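Long-range contact in hypothetical protein PH1897 (Pyrococcus horikoshii, PDB 1VDW), which probably hydrolyses fructose 1,6-bisphosphate to fructose 6-phosphate and phosphate with the help of magnesium, working as a homodimer of the inositol monophosphatase superfamily: residues K141-A146 with A238-E243. Sequence-based numbering, arbitrary orientation.
Sequences KVRELA and AANNEE
Two bonds grip the amide nitrogen ND2 of Asn240: the better one to OD1 of Asp188 and a weak, bent one to the carbonyl O of Arg143 (2.9 Å, N-H...O angle 121°). In this inositol monophosphatase fold the contact lays the extended linker 141-146, on its way from strand 138-140 of the larger sheet to strand 150-154 of the smaller one, against the turn between strand 234-239 and helix 242-250. Asparagine suits the turn because its short side chain, with CG in the crowded position between backbone N and carbonyl carbon (chi1 63°), brings one NH2 group to both acceptors. Two waters bridge the segments. One donates to both Arg143 O (2.8 Å) and Asn240 O (2.7 Å); the other accepts from Leu145 N and donates to Asn240 O (3.3 Å), so the carbonyl of Asn240 meets the linker backbone through water. Beside this polar seam, the compact, branched Val142 packs on Ala214 and on the aliphatic base of Asn240, its CB 3.8 Å from CB of Asn240. Of the Arg143 side chain, CG comes near ND2 of Asn240; the extended chain carries the guanidinium to a salt bridge with Asp188 and a hydrogen bond to Tyr90 of the second subunit. Asn241 is the N-cap of helix 242-250, a place that suits a short side chain with an acceptor: its OD1 takes the N-H of Leu244. Leu145, CG anti to its backbone N, crosses Asn241 at about a right angle, Leu145 CD2 resting 3.8 Å from Asn241 CG.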
ATOM      1  N   LYS A 141     -16.023   0.777  13.139  1.00 11.87           N
ATOM      2  CA  LYS A 141     -16.289  -0.621  13.451  1.00 12.15           C
ATOM      3  C   LYS A 141     -15.945  -1.466  12.238  1.00 11.03           C
ATOM      4  O   LYS A 141     -15.896  -0.960  11.115  1.00 10.85           O
ATOM      5  CB  LYS A 141     -17.762  -0.832  13.827  1.00 15.11           C
ATOM      6  CG  LYS A 141     -18.754  -0.472  12.735  1.00 20.01           C
ATOM      7  CD  LYS A 141     -20.186  -0.600  13.245  1.00 24.08           C
ATOM      8  CE  LYS A 141     -21.206  -0.150  12.207  1.00 27.27           C
ATOM      9  NZ  LYS A 141     -21.236  -1.039  11.012  1.00 29.25           N
ATOM     10  N   VAL A 142     -15.689  -2.749  12.460  1.00 11.53           N
ATOM     11  CA  VAL A 142     -15.378  -3.630  11.345  1.00 10.94           C
ATOM     12  C   VAL A 142     -16.614  -3.690  10.461  1.00 11.02           C
ATOM     13  O   VAL A 142     -17.738  -3.463  10.927  1.00 12.39           O
ATOM     14  CB  VAL A 142     -15.013  -5.062  11.814  1.00 10.83           C
ATOM     15  CG1 VAL A 142     -13.740  -5.026  12.635  1.00 12.12           C
ATOM     16  CG2 VAL A 142     -16.160  -5.676  12.625  1.00 11.81           C
ATOM     17  N   ARG A 143     -16.415  -3.959   9.181  1.00 11.32           N
ATOM     18  CA  ARG A 143     -17.553  -4.048   8.282  1.00 12.14           C
ATOM     19  C   ARG A 143     -18.122  -5.457   8.312  1.00 13.87           C
ATOM     20  O   ARG A 143     -17.469  -6.402   8.752  1.00 13.26           O
ATOM     21  CB  ARG A 143     -17.146  -3.687   6.852  1.00 12.15           C
ATOM     22  CG  ARG A 143     -16.221  -4.689   6.169  1.00 12.70           C
ATOM     23  CD  ARG A 143     -15.864  -4.187   4.778  1.00 13.37           C
ATOM     24  NE  ARG A 143     -14.941  -5.061   4.062  1.00 12.26           N
ATOM     25  CZ  ARG A 143     -14.167  -4.653   3.059  1.00 12.45           C
ATOM     26  NH1 ARG A 143     -14.200  -3.387   2.664  1.00 13.01           N
ATOM     27  NH2 ARG A 143     -13.378  -5.512   2.436  1.00 14.42           N
ATOM     28  N   GLU A 144     -19.360  -5.583   7.857  1.00 16.71           N
ATOM     29  CA  GLU A 144     -20.007  -6.880   7.804  1.00 18.27           C
ATOM     30  C   GLU A 144     -19.455  -7.573   6.560  1.00 18.68           C
ATOM     31  O   GLU A 144     -19.247  -6.929   5.531  1.00 21.13           O
ATOM     32  CB  GLU A 144     -21.522  -6.698   7.690  1.00 22.53           C
ATOM     33  CG  GLU A 144     -22.340  -7.897   8.138  1.00 26.54           C
ATOM     34  CD  GLU A 144     -23.833  -7.623   8.115  1.00 29.08           C
ATOM     35  OE1 GLU A 144     -24.600  -8.462   8.633  1.00 31.79           O
ATOM     36  OE2 GLU A 144     -24.241  -6.572   7.576  1.00 30.95           O
ATOM     37  N   LEU A 145     -19.189  -8.869   6.660  1.00 18.06           N
ATOM     38  CA  LEU A 145     -18.675  -9.623   5.520  1.00 17.69           C
ATOM     39  C   LEU A 145     -19.850  -9.872   4.579  1.00 18.13           C
ATOM     40  O   LEU A 145     -20.778 -10.604   4.923  1.00 19.15           O
ATOM     41  CB  LEU A 145     -18.078 -10.954   5.990  1.00 17.98           C
ATOM     42  CG  LEU A 145     -17.426 -11.844   4.927  1.00 17.41           C
ATOM     43  CD1 LEU A 145     -16.302 -11.085   4.224  1.00 18.04           C
ATOM     44  CD2 LEU A 145     -16.895 -13.109   5.589  1.00 20.31           C
ATOM     45  N   ALA A 146     -19.811  -9.267   3.397  1.00 18.35           N
ATOM     46  CA  ALA A 146     -20.905  -9.414   2.442  1.00 19.43           C
ATOM     47  C   ALA A 146     -20.477  -9.733   1.016  1.00 19.87           C
ATOM     48  O   ALA A 146     -21.285  -9.660   0.091  1.00 19.74           O
ATOM     49  CB  ALA A 146     -21.763  -8.154   2.451  1.00 20.89           C
ATOM     50  N   ALA A 238      -6.490 -12.012  12.112  1.00 12.53           N
ATOM     51  CA  ALA A 238      -7.517 -11.097  12.596  1.00 11.98           C
ATOM     52  C   ALA A 238      -8.593 -10.977  11.529  1.00 12.21           C
ATOM     53  O   ALA A 238      -8.280 -10.820  10.346  1.00 13.27           O
ATOM     54  CB  ALA A 238      -6.904  -9.731  12.888  1.00 13.43           C
ATOM     55  N   ALA A 239      -9.855 -11.036  11.934  1.00 11.42           N
ATOM     56  CA  ALA A 239     -10.935 -10.955  10.964  1.00 11.48           C
ATOM     57  C   ALA A 239     -12.206 -10.343  11.519  1.00 12.12           C
ATOM     58  O   ALA A 239     -12.364 -10.176  12.728  1.00 13.36           O
ATOM     59  CB  ALA A 239     -11.230 -12.348  10.399  1.00 13.39           C
ATOM     60  N   ASN A 240     -13.119 -10.027  10.610  1.00 11.75           N
ATOM     61  CA  ASN A 240     -14.401  -9.434  10.965  1.00 13.63           C
ATOM     62  C   ASN A 240     -15.489 -10.504  10.966  1.00 16.18           C
ATOM     63  O   ASN A 240     -16.678 -10.190  11.021  1.00 18.33           O
ATOM     64  CB  ASN A 240     -14.769  -8.353   9.948  1.00 13.07           C
ATOM     65  CG  ASN A 240     -14.955  -8.908   8.541  1.00 12.47           C
ATOM     66  OD1 ASN A 240     -14.748 -10.098   8.287  1.00 13.19           O
ATOM     67  ND2 ASN A 240     -15.340  -8.039   7.618  1.00 13.10           N
ATOM     68  N   ASN A 241     -15.080 -11.766  10.922  1.00 15.33           N
ATOM     69  CA  ASN A 241     -16.029 -12.870  10.857  1.00 17.38           C
ATOM     70  C   ASN A 241     -15.349 -14.150  11.335  1.00 17.30           C
ATOM     71  O   ASN A 241     -14.275 -14.504  10.852  1.00 16.98           O
ATOM     72  CB  ASN A 241     -16.500 -13.001   9.403  1.00 18.08           C
ATOM     73  CG  ASN A 241     -17.503 -14.111   9.202  1.00 20.11           C
ATOM     74  OD1 ASN A 241     -17.142 -15.281   9.105  1.00 21.29           O
ATOM     75  ND2 ASN A 241     -18.778 -13.744   9.130  1.00 20.62           N
ATOM     76  N   GLU A 242     -15.977 -14.838  12.286  1.00 18.78           N
ATOM     77  CA  GLU A 242     -15.421 -16.071  12.839  1.00 18.59           C
ATOM     78  C   GLU A 242     -15.287 -17.186  11.805  1.00 16.78           C
ATOM     79  O   GLU A 242     -14.287 -17.903  11.793  1.00 17.61           O
ATOM     80  CB  GLU A 242     -16.279 -16.553  14.014  1.00 20.64           C
ATOM     81  CG  GLU A 242     -15.817 -17.857  14.667  1.00 22.24           C
ATOM     82  CD  GLU A 242     -14.399 -17.794  15.215  1.00 23.26           C
ATOM     83  OE1 GLU A 242     -14.013 -16.743  15.769  1.00 25.20           O
ATOM     84  OE2 GLU A 242     -13.673 -18.806  15.108  1.00 24.78           O
ATOM     85  N   GLU A 243     -16.285 -17.338  10.941  1.00 17.86           N
ATOM     86  CA  GLU A 243     -16.229 -18.385   9.924  1.00 19.48           C
ATOM     87  C   GLU A 243     -15.056 -18.162   8.973  1.00 17.75           C
ATOM     88  O   GLU A 243     -14.371 -19.107   8.592  1.00 18.07           O
ATOM     89  CB  GLU A 243     -17.535 -18.442   9.126  1.00 21.15           C
ATOM     90  CG  GLU A 243     -17.595 -19.605   8.143  1.00 25.51           C
ATOM     91  CD  GLU A 243     -18.883 -19.636   7.343  1.00 28.74           C
ATOM     92  OE1 GLU A 243     -19.105 -20.630   6.618  1.00 31.89           O
ATOM     93  OE2 GLU A 243     -19.670 -18.669   7.433  1.00 30.94           O
TER
HETATM   94  O   HOH W   1     -18.396  -8.135  10.717  1.00 23.31           O
HETATM   95  O   HOH W   2     -19.458 -10.470   9.314  1.00 31.01           O